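Local coordinates for protein CRISPR system Cmr subunit Cmr5 (Thermus thermophilus HB8, PDB 2ZOP) that probably serves as a small, all-helical subunit of the Cmr ribonucleoprotein complex, part of the CRISPR defence against mobile genetic elements, at residues Arg4-Val7 with Trp8-Ala12; Gly55-Ala58 with His59-Gly63; Glu77-Glu80 with Ala81-Ala85. All coordinates share one frame; numbering follows the deposited sequence.

Contact 1: residues Arg4-Val7 with Trp8-Ala12; sequences RSQV and WAQKA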
loop_
_atom_site.group_PDB
_atom_site.type_symbol
_atom_site.label_atom_id
_atom_site.label_comp_id
_atom_site.label_asym_id
_atom_site.label_seq_id
_atom_site.Cartn_x
_atom_site.Cartn_y
_atom_site.Cartn_z
ATOM N N ARG A 4 19.981 -6.743 17.196
ATOM C CA ARG A 4 18.664 -7.354 17.145
ATOM C C ARG A 4 18.404 -8.113 15.848
ATOM O O ARG A 4 17.992 -9.273 15.873
ATOM C CB ARG A 4 17.598 -6.278 17.341
ATOM C CG ARG A 4 16.208 -6.813 17.608
ATOM C CD ARG A 4 15.199 -5.677 17.713
ATOM N NE ARG A 4 15.146 -4.870 16.493
ATOM C CZ ARG A 4 14.186 -3.989 16.218
ATOM N NH1 ARG A 4 13.192 -3.796 17.077
ATOM N NH2 ARG A 4 14.215 -3.304 15.079
ATOM N N SER A 5 18.650 -7.460 14.716
ATOM C CA SER A 5 18.425 -8.071 13.410
ATOM C C SER A 5 19.393 -9.212 13.139
ATOM O O SER A 5 19.087 -10.130 12.378
ATOM C CB SER A 5 18.548 -7.022 12.304
ATOM O OG SER A 5 19.832 -6.432 12.313
ATOM N N GLN A 6 20.566 -9.146 13.757
ATOM C CA GLN A 6 21.567 -10.185 13.586
ATOM C C GLN A 6 21.084 -11.458 14.271
ATOM O O GLN A 6 21.288 -12.567 13.776
ATOM C CB GLN A 6 22.885 -9.724 14.191
ATOM C CG GLN A 6 24.045 -10.651 13.944
ATOM C CD GLN A 6 25.340 -9.883 13.803
ATOM O OE1 GLN A 6 25.626 -8.976 14.593
ATOM N NE2 GLN A 6 26.133 -10.236 12.795
ATOM N N VAL A 7 20.436 -11.290 15.418
ATOM C CA VAL A 7 19.909 -12.424 16.152
ATOM C C VAL A 7 18.836 -13.115 15.310
ATOM O O VAL A 7 18.838 -14.340 15.176
ATOM C CB VAL A 7 19.320 -11.972 17.502
ATOM C CG1 VAL A 7 18.554 -13.109 18.154
ATOM C CG2 VAL A 7 20.445 -11.504 18.410
ATOM N N TRP A 8 17.929 -12.327 14.735
ATOM C CA TRP A 8 16.869 -12.874 13.893
ATOM C C TRP A 8 17.465 -13.603 12.698
ATOM O O TRP A 8 17.008 -14.685 12.327
ATOM C CB TRP A 8 15.959 -11.766 13.352
ATOM C CG TRP A 8 15.153 -11.045 14.370
ATOM C CD1 TRP A 8 14.671 -11.544 15.546
ATOM C CD2 TRP A 8 14.706 -9.688 14.292
ATOM N NE1 TRP A 8 13.952 -10.578 16.207
ATOM C CE2 TRP A 8 13.958 -9.429 15.460
ATOM C CE3 TRP A 8 14.866 -8.664 13.347
ATOM C CZ2 TRP A 8 13.371 -8.181 15.713
ATOM C CZ3 TRP A 8 14.282 -7.424 13.599
ATOM C CH2 TRP A 8 13.545 -7.194 14.773
ATOM N N ALA A 9 18.471 -12.984 12.081
ATOM C CA ALA A 9 19.133 -13.557 10.916
ATOM C C ALA A 9 19.689 -14.936 11.230
ATOM O O ALA A 9 19.500 -15.877 10.463
ATOM C CB ALA A 9 20.256 -12.632 10.438
ATOM N N GLN A 10 20.363 -15.062 12.371
ATOM C CA GLN A 10 20.934 -16.341 12.759
ATOM C C GLN A 10 19.898 -17.380 13.198
ATOM O O GLN A 10 20.057 -18.557 12.908
ATOM C CB GLN A 10 22.010 -16.124 13.827
ATOM C CG GLN A 10 23.261 -15.450 13.223
ATOM C CD GLN A 10 24.343 -15.143 14.237
ATOM O OE1 GLN A 10 24.347 -15.677 15.346
ATOM N NE2 GLN A 10 25.284 -14.286 13.848
ATOM N N LYS A 11 18.837 -16.951 13.873
ATOM C CA LYS A 11 17.787 -17.885 14.301
ATOM C C LYS A 11 17.045 -18.385 13.063
ATOM O O LYS A 11 16.661 -19.552 12.979
ATOM C CB LYS A 11 16.799 -17.198 15.254
ATOM C CG LYS A 11 17.292 -17.051 16.704
ATOM C CD LYS A 11 16.275 -16.286 17.552
ATOM C CE LYS A 11 16.636 -16.298 19.032
ATOM N NZ LYS A 11 16.557 -17.673 19.606
ATOM N N ALA A 12 16.848 -17.490 12.099
ATOM C CA ALA A 12 16.170 -17.835 10.857
ATOM C C ALA A 12 17.030 -18.860 10.137
ATOM O O ALA A 12 16.533 -19.825 9.553
ATOM C CB ALA A 12 15.993 -16.587 9.987
#
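Over one face of the Trp-8 indole lies the side chain of Arg-4, an i to i+4 pair within the first turns of helix 4-19. The evidence for a CH-pi contact is that Arg-4 CG sits 4.0 Å from the centroid of the six-membered ring and 26° off its normal. Further along the chain the relation reverses: Trp-8 CH2 comes over a face of the Arg-4 guanidinium, 3.3 Å from NE, with the two planes 30° apart. The backbone carbonyl oxygen of Arg-4 also stands above the indole, displaced to its rim, whereas Ser-5 CA approaches the ring obliquely. Arg-4 reaches this position because CG is anti to the backbone N and the chain then bends at chi3 (59°); NH1 continues to a salt bridge with Glu-96 on helix 87-111. Trp-8 is buried and also packs on Glu-96, Val-69 and Leu-70, so the indole joins the start of helix 4-19 to helix 87-111 and to the end of helix 57-69.

Backbone i to i+4 bonds accompany these side chains, from Trp-8 N to Arg-4 O (3.3 Å) through to Lys-11 N to Val-7 O. Gln-6 and Gln-10 lie side by side, pointing the same way, and Gln-10 OE1 turns to Arg-2. Val-7 and Lys-11 run alongside each other as an aliphatic pair, with Val-7 CG1 3.8 Å from Lys-11 CE.

Contact 2: residues Gly55-Ala58 with His59-Gly63; sequences GKEA and HKALG. With SO4 (sulfate ion), chain G.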
loop_
_atom_site.group_PDB
_atom_site.type_symbol
_atom_site.label_atom_id
_atom_site.label_comp_id
_atom_site.label_asym_id
_atom_site.label_seq_id
_atom_site.Cartn_x
_atom_site.Cartn_y
_atom_site.Cartn_z
ATOM N N GLY A 55 -3.048 -25.305 4.193
ATOM C CA GLY A 55 -3.319 -26.673 4.589
ATOM C C GLY A 55 -2.091 -27.554 4.636
ATOM O O GLY A 55 -2.093 -28.586 5.305
ATOM N N LYS A 56 -1.034 -27.165 3.928
ATOM C CA LYS A 56 0.176 -27.974 3.930
ATOM C C LYS A 56 1.025 -27.606 5.140
ATOM O O LYS A 56 1.276 -26.423 5.414
ATOM C CB LYS A 56 0.964 -27.777 2.633
ATOM C CG LYS A 56 0.308 -28.423 1.400
ATOM C CD LYS A 56 1.213 -28.334 0.172
ATOM C CE LYS A 56 0.598 -29.035 -1.047
ATOM N NZ LYS A 56 -0.601 -28.326 -1.578
ATOM N N GLU A 57 1.446 -28.637 5.867
ATOM C CA GLU A 57 2.248 -28.471 7.068
ATOM C C GLU A 57 3.497 -27.617 6.873
ATOM O O GLU A 57 3.774 -26.758 7.693
ATOM C CB GLU A 57 2.651 -29.841 7.626
ATOM C CG GLU A 57 2.809 -29.864 9.141
ATOM C CD GLU A 57 3.937 -28.979 9.639
ATOM O OE1 GLU A 57 5.101 -29.262 9.283
ATOM O OE2 GLU A 57 3.664 -28.004 10.382
ATOM N N ALA A 58 4.241 -27.849 5.792
ATOM C CA ALA A 58 5.463 -27.092 5.537
ATOM C C ALA A 58 5.228 -25.589 5.364
ATOM O O ALA A 58 6.092 -24.781 5.709
ATOM C CB ALA A 58 6.183 -27.660 4.304
ATOM N N HIS A 59 4.068 -25.216 4.829
ATOM C CA HIS A 59 3.740 -23.806 4.623
ATOM C C HIS A 59 3.477 -23.122 5.969
ATOM O O HIS A 59 3.966 -22.018 6.230
ATOM C CB HIS A 59 2.509 -23.682 3.723
ATOM C CG HIS A 59 2.767 -24.014 2.282
ATOM N ND1 HIS A 59 1.751 -24.290 1.392
ATOM C CD2 HIS A 59 3.914 -24.053 1.564
ATOM C CE1 HIS A 59 2.261 -24.482 0.189
ATOM N NE2 HIS A 59 3.571 -24.343 0.265
ATOM N N LYS A 60 2.708 -23.798 6.817
ATOM C CA LYS A 60 2.365 -23.302 8.144
ATOM C C LYS A 60 3.619 -23.234 9.019
ATOM O O LYS A 60 3.776 -22.314 9.821
ATOM C CB LYS A 60 1.326 -24.232 8.780
ATOM C CG LYS A 60 0.807 -23.800 10.145
ATOM C CD LYS A 60 0.104 -22.443 10.079
ATOM C CE LYS A 60 -0.773 -22.199 11.305
ATOM N NZ LYS A 60 -1.996 -23.057 11.290
ATOM N N ALA A 61 4.514 -24.206 8.850
ATOM C CA ALA A 61 5.748 -24.264 9.633
ATOM C C ALA A 61 6.575 -22.987 9.470
ATOM O O ALA A 61 7.163 -22.491 10.436
ATOM C CB ALA A 61 6.576 -25.489 9.227
ATOM N N LEU A 62 6.625 -22.457 8.252
ATOM C CA LEU A 62 7.369 -21.218 8.015
ATOM C C LEU A 62 6.805 -20.157 8.965
ATOM O O LEU A 62 7.552 -19.448 9.650
ATOM C CB LEU A 62 7.209 -20.779 6.547
ATOM C CG LEU A 62 7.929 -19.527 6.005
ATOM C CD1 LEU A 62 7.206 -18.258 6.441
ATOM C CD2 LEU A 62 9.376 -19.512 6.479
ATOM N N GLY A 63 5.479 -20.080 9.031
ATOM C CA GLY A 63 4.829 -19.103 9.897
ATOM C C GLY A 63 5.170 -19.236 11.374
ATOM O O GLY A 63 5.483 -18.248 12.037
HETATM S S SO4 G . -1.888 -24.912 0.798
HETATM O O1 SO4 G . -1.393 -23.939 -0.194
HETATM O O2 SO4 G . -0.874 -25.131 1.856
HETATM O O3 SO4 G . -3.113 -24.378 1.424
HETATM O O4 SO4 G . -2.170 -26.190 0.115
#
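Lys-56 and His-59 run side by side, Lys-56 CB 3.8 Å from His-59 ND1, and share a sulfate ion. Gly-55 comes first in sequence, and its backbone N donates to sulfate O3 at 2.9 Å (N-H...O 172°). Lys-56, at the N-cap position of helix 57-69, adds its backbone N to O2 at 2.9 Å, and its NZ bonds to O4. O2 meets the His-59 imidazole at its edge, near the ring plane, 2.8 Å from the donor ND1, so this oxygen is gripped by two strong donors and weakly by Gly-55 N. Lys-56 O receives weak bonds from the backbone N atoms of His-59 and Lys-60. Glu-57 begins the regular helical pattern, its O accepting from Ala-61 N at 2.9 Å, and its bent chain (chi2 -64°) brings OE2 to 4.0 Å from Ala-61 CB. Ala-58 O follows with a weak bond from Leu-62 N. Glu-27 and Met-31 of helix 25-42 touch His-59, and Lys-60 pairs with Asp-52. Backbone amides converging on an anion, joined by lysine and histidine, are typical of an anion site at a helix N-terminus, occupied here by sulfate probably from the crystallisation liquor.

Contact 3: residues Glu77-Glu80 with Ala81-Ala85; sequences ELAE and AAREA
Glu-80 and Arg-83 form the charged pair of this contact, a salt bridge between residues three apart on helix 75-84. Glu-80 OE1 lies 2.8 Å from Arg-83 NH1, at the guanidinium edge and near its plane. As a hydrogen bond it is weak, since the N-H...O angle is 123°, and the carboxylate and guanidinium planes are well turned from each other. The two side chains cross at about a right angle. A bend at chi2 (54°) in Glu-80 brings its carboxylate to both Arg-83 and Glu-84.

Packing accompanies the bridge. Ala-79 CB lies over one face of the same guanidinium, 3.7 Å from Arg-83 NH2. The Ala-79 carbonyl oxygen stands 3.7 Å above the Arg-83 guanidinium plane, toward its rim; separately, Ala-79 O is 3.2 Å from Arg-83 CG. Elsewhere on the helix Leu-78 is buried against Leu-93 and Val-97 of helix 87-111 and Leu-66 of helix 57-69, while Ala-82 meets Leu-93 and Leu-44. This side of the helix therefore joins the hydrophobic core.

Backbone bonds follow the i to i+4 rule: Ala-81 N to Glu-77 O (3.0 Å), Ala-82 N to Leu-78 O, Arg-83 N to Ala-79 O, and Glu-84 N to Glu-80 O. The helix ends at Glu-84.

Between acids, Glu-80 OE2 approaches Glu-84 OE2 to 2.5 Å, with the carboxylate planes 61° apart. So short an O...O separation is hard to explain unless one carboxyl group is protonated, which is probable. Arg-83 on the other oxygen of Glu-80 would offset part of the negative charge, so the chemistry implies a pair of acids probably sharing one proton beside a single arginine.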
loop_
_atom_site.group_PDB
_atom_site.type_symbol
_atom_site.label_atom_id
_atom_site.label_comp_id
_atom_site.label_asym_id
_atom_site.label_seq_id
_atom_site.Cartn_x
_atom_site.Cartn_y
_atom_site.Cartn_z
ATOM N N GLU A 77 0.073 -16.556 18.342
ATOM C CA GLU A 77 0.340 -15.465 19.276
ATOM C C GLU A 77 0.762 -14.196 18.523
ATOM O O GLU A 77 0.316 -13.096 18.847
ATOM C CB GLU A 77 1.408 -15.857 20.296
ATOM C CG GLU A 77 1.616 -14.772 21.342
ATOM C CD GLU A 77 2.640 -15.127 22.396
ATOM O OE1 GLU A 77 3.725 -15.614 22.042
ATOM O OE2 GLU A 77 2.365 -14.898 23.589
ATOM N N LEU A 78 1.616 -14.353 17.517
ATOM C CA LEU A 78 2.065 -13.209 16.715
ATOM C C LEU A 78 0.859 -12.546 16.020
ATOM O O LEU A 78 0.718 -11.321 16.020
ATOM C CB LEU A 78 3.092 -13.672 15.666
ATOM C CG LEU A 78 3.464 -12.686 14.536
ATOM C CD1 LEU A 78 4.165 -11.448 15.110
ATOM C CD2 LEU A 78 4.375 -13.388 13.520
ATOM N N ALA A 79 -0.022 -13.361 15.443
ATOM C CA ALA A 79 -1.202 -12.837 14.753
ATOM C C ALA A 79 -2.091 -12.024 15.696
ATOM O O ALA A 79 -2.612 -10.973 15.323
ATOM C CB ALA A 79 -2.009 -13.993 14.133
ATOM N N GLU A 80 -2.266 -12.508 16.920
ATOM C CA GLU A 80 -3.099 -11.801 17.889
ATOM C C GLU A 80 -2.439 -10.474 18.268
ATOM O O GLU A 80 -3.100 -9.439 18.361
ATOM C CB GLU A 80 -3.308 -12.660 19.144
ATOM C CG GLU A 80 -4.247 -12.040 20.182
ATOM C CD GLU A 80 -5.615 -11.655 19.607
ATOM O OE1 GLU A 80 -6.130 -12.378 18.724
ATOM O OE2 GLU A 80 -6.186 -10.637 20.056
ATOM N N ALA A 81 -1.131 -10.513 18.480
ATOM C CA ALA A 81 -0.379 -9.317 18.839
ATOM C C ALA A 81 -0.536 -8.272 17.738
ATOM O O ALA A 81 -0.596 -7.075 18.011
ATOM C CB ALA A 81 1.111 -9.667 19.034
ATOM N N ALA A 82 -0.604 -8.726 16.490
ATOM C CA ALA A 82 -0.759 -7.805 15.362
ATOM C C ALA A 82 -2.154 -7.178 15.353
ATOM O O ALA A 82 -2.308 -5.999 15.052
ATOM C CB ALA A 82 -0.498 -8.543 14.034
ATOM N N ARG A 83 -3.167 -7.973 15.689
ATOM C CA ARG A 83 -4.548 -7.486 15.710
ATOM C C ARG A 83 -4.808 -6.509 16.847
ATOM O O ARG A 83 -5.621 -5.606 16.708
ATOM C CB ARG A 83 -5.540 -8.643 15.862
ATOM C CG ARG A 83 -5.465 -9.691 14.794
ATOM C CD ARG A 83 -6.626 -10.672 14.932
ATOM N NE ARG A 83 -6.348 -11.902 14.200
ATOM C CZ ARG A 83 -5.928 -13.028 14.764
ATOM N NH1 ARG A 83 -5.746 -13.092 16.078
ATOM N NH2 ARG A 83 -5.671 -14.085 14.007
ATOM N N GLU A 84 -4.137 -6.700 17.977
ATOM C CA GLU A 84 -4.352 -5.816 19.119
ATOM C C GLU A 84 -3.526 -4.534 19.076
ATOM O O GLU A 84 -3.899 -3.535 19.682
ATOM C CB GLU A 84 -4.075 -6.572 20.428
ATOM C CG GLU A 84 -5.096 -7.677 20.715
ATOM C CD GLU A 84 -4.856 -8.396 22.027
ATOM O OE1 GLU A 84 -4.387 -7.758 22.989
ATOM O OE2 GLU A 84 -5.155 -9.601 22.108
ATOM N N ALA A 85 -2.420 -4.561 18.339
ATOM C CA ALA A 85 -1.527 -3.408 18.239
ATOM C C ALA A 85 -2.153 -2.124 17.721
ATOM O O ALA A 85 -2.920 -2.135 16.757
ATOM C CB ALA A 85 -0.339 -3.757 17.379
#

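All three contacts are local i to i+3 or i+4 packing, each on or at the end of a different helix: 4-19, 57-69 and 75-84. Contacts 1 and 2 are at the surface, on opposite sides of the chain's centre, and their centres lie about 21 Å apart; contact 3 is partly buried. Helices 57-69 and 75-84 are successive in the chain, and contacts 2 and 3 approach to about 5 Å between nearest atoms without touching. Chemistry varies with place: contact 1 lays the aliphatic part of an arginine over an aromatic face, contact 2 gathers donors at a helix start round an anion, and contact 3 sets two acids and an arginine together near a helix end.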